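Local coordinates for endonuclease PI-MtuI (Mycobacterium tuberculosis, PDB 2IMZ), which forms the splicing domain of the RecA intein, which probably cuts itself out of its precursor protein and joins the flanking sequences by a peptide bond, at residues I8-P11 and T16-I19; H30-A33 and T39-A42. The protein carries 1 engineered substitution. All coordinates share one frame; numbering follows the deposited sequence.

Contact 1: I8-P11 and T16-I19; sequences IFDP and THRI
With chi1 at -53°, Ile-8 holds CG1 beside its own backbone N and places CG2 anti to that N, which brings CG1 within 4.1 Å of His-17 O and 4.4 Å of Ile-19 CB. His-17 has a similar first torsion, -59°, and its ring comes edge-on to Ile-8 O, with that oxygen in the ring plane and the CB methylene of Asp-10 at the ring edge as well. Ile-8 and His-17 are joined by a reciprocal pair of backbone bonds: Ile-8 N to His-17 O at 2.7 Å, almost straight at 171°, and His-17 N to Ile-8 O at 2.8 Å. Thr-16 CA adds a CA-H...O contact to Ile-8 O at 3.5 Å. This is the ladder of an antiparallel beta hairpin near the N terminus of the Hint fold, strand 7-9 returning as strand 16-18. In the next, non-hydrogen-bonded pair, Phe-9 and Thr-16 point to the other side of the hairpin, where Phe-9 CD1 lies 4.3 Å from Thr-16 OG1, the hydroxyl approaching the ring obliquely. Thr-16, compact and polar, suits its exposed place, whereas branched Ile-8 and Ile-19 fill buried ones: Ile-8 against Leu-159 and Ala-161, Ile-19 against Phe-149 and Leu-151. Asp-10 turns its carboxylate to the backbone: OD1 receives Val-12 N in an Asx turn and also Thr-13 N, and OD2 receives His-30 N.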
loop_
_atom_site.group_PDB
_atom_site.type_symbol
_atom_site.label_atom_id
_atom_site.label_comp_id
_atom_site.label_asym_id
_atom_site.label_seq_id
_atom_site.Cartn_x
_atom_site.Cartn_y
_atom_site.Cartn_z
ATOM N N ILE A 8 14.218 -9.278 -3.412
ATOM C CA ILE A 8 13.021 -9.315 -4.247
ATOM C C ILE A 8 13.262 -10.173 -5.485
ATOM O O ILE A 8 14.164 -9.895 -6.274
ATOM C CB ILE A 8 12.633 -7.900 -4.726
ATOM C CG1 ILE A 8 12.530 -6.945 -3.534
ATOM C CG2 ILE A 8 11.310 -7.953 -5.487
ATOM C CD1 ILE A 8 11.494 -7.339 -2.516
ATOM N N PHE A 9 12.446 -11.208 -5.645
ATOM C CA PHE A 9 12.555 -12.131 -6.770
ATOM C C PHE A 9 11.814 -11.644 -8.015
ATOM O O PHE A 9 10.640 -11.297 -7.944
ATOM C CB PHE A 9 12.002 -13.496 -6.337
ATOM C CG PHE A 9 11.912 -14.516 -7.446
ATOM C CD1 PHE A 9 13.026 -14.839 -8.212
ATOM C CD2 PHE A 9 10.721 -15.201 -7.674
ATOM C CE1 PHE A 9 12.956 -15.837 -9.188
ATOM C CE2 PHE A 9 10.642 -16.199 -8.647
ATOM C CZ PHE A 9 11.761 -16.517 -9.403
ATOM N N ASP A 10 12.516 -11.611 -9.149
ATOM C CA ASP A 10 11.917 -11.213 -10.425
ATOM C C ASP A 10 11.656 -12.544 -11.133
ATOM O O ASP A 10 12.585 -13.186 -11.618
ATOM C CB ASP A 10 12.894 -10.367 -11.249
ATOM C CG ASP A 10 12.309 -9.947 -12.590
ATOM O OD1 ASP A 10 11.552 -10.744 -13.177
ATOM O OD2 ASP A 10 12.616 -8.831 -13.065
ATOM N N PRO A 11 10.385 -12.974 -11.189
ATOM C CA PRO A 11 9.998 -14.237 -11.825
ATOM C C PRO A 11 10.234 -14.334 -13.325
ATOM O O PRO A 11 10.264 -15.435 -13.881
ATOM C CB PRO A 11 8.523 -14.356 -11.467
ATOM C CG PRO A 11 8.077 -12.930 -11.493
ATOM C CD PRO A 11 9.189 -12.242 -10.728
ATOM N N THR A 16 17.367 -12.259 -8.400
ATOM C CA THR A 16 16.983 -11.793 -7.075
ATOM C C THR A 16 17.690 -10.461 -6.844
ATOM O O THR A 16 18.910 -10.368 -6.999
ATOM C CB THR A 16 17.415 -12.800 -5.992
ATOM O OG1 THR A 16 16.746 -14.045 -6.218
ATOM C CG2 THR A 16 17.064 -12.284 -4.599
ATOM N N HIS A 17 16.925 -9.439 -6.466
ATOM C CA HIS A 17 17.477 -8.103 -6.249
ATOM C C HIS A 17 17.373 -7.600 -4.823
ATOM O O HIS A 17 16.448 -7.963 -4.093
ATOM C CB HIS A 17 16.744 -7.068 -7.109
ATOM C CG HIS A 17 16.795 -7.329 -8.580
ATOM N ND1 HIS A 17 15.963 -8.229 -9.207
ATOM C CD2 HIS A 17 17.549 -6.770 -9.553
ATOM C CE1 HIS A 17 16.200 -8.211 -10.507
ATOM N NE2 HIS A 17 17.159 -7.333 -10.742
ATOM N N ARG A 18 18.317 -6.747 -4.435
ATOM C CA ARG A 18 18.270 -6.129 -3.117
ATOM C C ARG A 18 17.414 -4.889 -3.358
ATOM O O ARG A 18 17.653 -4.133 -4.301
ATOM C CB ARG A 18 19.662 -5.733 -2.636
ATOM C CG ARG A 18 20.583 -6.920 -2.366
ATOM C CD ARG A 18 21.872 -6.462 -1.709
ATOM N NE ARG A 18 22.487 -5.374 -2.462
ATOM C CZ ARG A 18 23.531 -4.665 -2.043
ATOM N NH1 ARG A 18 24.089 -4.929 -0.867
ATOM N NH2 ARG A 18 24.010 -3.684 -2.798
ATOM N N ILE A 19 16.410 -4.684 -2.516
ATOM C CA ILE A 19 15.505 -3.562 -2.702
ATOM C C ILE A 19 16.178 -2.193 -2.845
ATOM O O ILE A 19 15.725 -1.365 -3.637
ATOM C CB ILE A 19 14.441 -3.515 -1.572
ATOM C CG1 ILE A 19 13.312 -2.562 -1.974
ATOM C CG2 ILE A 19 15.080 -3.097 -0.248
ATOM C CD1 ILE A 19 12.026 -2.751 -1.167
#

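Contact 2: H30-A33 and T39-A42; sequences HVVA and TLHA
His-30, the first residue of its strand, turns the edge of its imidazole to the backbone of Ala-42, CD2 lying 4.2 Å from Ala-42 C, where alanine's small side chain takes little room. At Val-31 the touching group is the carbonyl, whose O receives a CA-H...O contact from Ala-42 CA at 3.4 Å, while the side chain packs on Leu-159 and Val-153. Val-32 forms a non-hydrogen-bonded pair with Ala-42, and its chi1 of 174° sets CG1 anti to the backbone N, where it reaches Leu-40 CB at 4.1 Å, the two branched side chains crossing at a slant. Ala-33 is bonded to His-41 in both directions: Ala-33 N to His-41 O at 2.9 Å, and His-41 N to Ala-33 O at 2.8 Å. Ala-33 CB sits 3.6 Å from His-41 O, and Leu-40 CD2 lies 3.7 Å from Ala-33 O. Strands 30-34 and 40-52 thus form an antiparallel hairpin, the N-to-C directions of 30-33 and 40-42 differing by 170°. Both polar backbone atoms of buried Ala-33 are satisfied by main-chain partners, so apolar Val-32, Ala-33 and Leu-40 can fill the buried places without leaving the Ala-33 amide or carbonyl unpaired.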
loop_
_atom_site.group_PDB
_atom_site.type_symbol
_atom_site.label_atom_id
_atom_site.label_comp_id
_atom_site.label_asym_id
_atom_site.label_seq_id
_atom_site.Cartn_x
_atom_site.Cartn_y
_atom_site.Cartn_z
ATOM N N HIS A 30 10.391 -7.020 -12.606
ATOM C CA HIS A 30 9.084 -7.634 -12.433
ATOM C C HIS A 30 9.151 -8.321 -11.078
ATOM O O HIS A 30 10.239 -8.649 -10.597
ATOM C CB HIS A 30 8.796 -8.684 -13.508
ATOM C CG HIS A 30 8.314 -8.105 -14.799
ATOM N ND1 HIS A 30 9.170 -7.623 -15.766
ATOM C CD2 HIS A 30 7.061 -7.897 -15.267
ATOM C CE1 HIS A 30 8.463 -7.140 -16.773
ATOM N NE2 HIS A 30 7.182 -7.294 -16.496
ATOM N N VAL A 31 7.995 -8.519 -10.460
ATOM C CA VAL A 31 7.934 -9.186 -9.166
ATOM C C VAL A 31 6.827 -10.217 -9.220
ATOM O O VAL A 31 6.042 -10.251 -10.169
ATOM C CB VAL A 31 7.585 -8.204 -8.018
ATOM C CG1 VAL A 31 8.597 -7.085 -7.956
ATOM C CG2 VAL A 31 6.171 -7.654 -8.212
ATOM N N VAL A 32 6.781 -11.072 -8.207
ATOM C CA VAL A 32 5.713 -12.053 -8.103
ATOM C C VAL A 32 4.641 -11.299 -7.325
ATOM O O VAL A 32 4.867 -10.897 -6.182
ATOM C CB VAL A 32 6.131 -13.289 -7.283
ATOM C CG1 VAL A 32 4.922 -14.209 -7.093
ATOM C CG2 VAL A 32 7.257 -14.029 -7.982
ATOM N N ALA A 33 3.490 -11.085 -7.952
ATOM C CA ALA A 33 2.398 -10.368 -7.308
ATOM C C ALA A 33 1.183 -11.267 -7.154
ATOM O O ALA A 33 0.873 -12.063 -8.039
ATOM C CB ALA A 33 2.032 -9.130 -8.125
ATOM N N THR A 39 -4.090 -16.068 -6.927
ATOM C CA THR A 39 -3.256 -16.491 -8.044
ATOM C C THR A 39 -2.079 -15.527 -8.147
ATOM O O THR A 39 -2.180 -14.370 -7.735
ATOM C CB THR A 39 -4.038 -16.512 -9.380
ATOM O OG1 THR A 39 -4.660 -15.243 -9.605
ATOM C CG2 THR A 39 -5.109 -17.598 -9.348
ATOM N N LEU A 40 -0.965 -16.006 -8.684
ATOM C CA LEU A 40 0.231 -15.179 -8.810
ATOM C C LEU A 40 0.525 -14.771 -10.245
ATOM O O LEU A 40 0.328 -15.548 -11.182
ATOM C CB LEU A 40 1.421 -15.926 -8.212
ATOM C CG LEU A 40 1.126 -16.305 -6.760
ATOM C CD1 LEU A 40 2.138 -17.295 -6.256
ATOM C CD2 LEU A 40 1.108 -15.041 -5.907
ATOM N N HIS A 41 1.004 -13.542 -10.407
ATOM C CA HIS A 41 1.302 -12.996 -11.726
ATOM C C HIS A 41 2.552 -12.136 -11.724
ATOM O O HIS A 41 2.909 -11.543 -10.708
ATOM C CB HIS A 41 0.139 -12.127 -12.212
ATOM C CG HIS A 41 -1.192 -12.804 -12.150
ATOM N ND1 HIS A 41 -1.847 -13.054 -10.963
ATOM C CD2 HIS A 41 -1.986 -13.297 -13.129
ATOM C CE1 HIS A 41 -2.988 -13.670 -11.215
ATOM N NE2 HIS A 41 -3.095 -13.830 -12.521
ATOM N N ALA A 42 3.211 -12.058 -12.873
ATOM C CA ALA A 42 4.394 -11.222 -12.989
ATOM C C ALA A 42 3.900 -9.805 -13.260
ATOM O O ALA A 42 3.153 -9.570 -14.208
ATOM C CB ALA A 42 5.274 -11.700 -14.138
#

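Overall arrangement
From the N terminus, the chain first closes a short loop with contact 1, where 16-19 returns beside 8-11. It then passes through helix 19-24 and reaches 30-33, and contact 2 closes the next loop when 39-42 comes back antiparallel. The two hairpins follow in series, neither enclosing nor crossing the other, with centres about 12 Å apart. They nevertheless meet: besides the bond from the Asp-10 carboxylate to the start of strand 30-34, Phe-9 packs on Val-32, and Pro-11 rests against the backbone of Val-31 and Val-32. The small N-terminal hairpin is thereby tied to the larger sheet that strand 40-52 shares with strand 134-153.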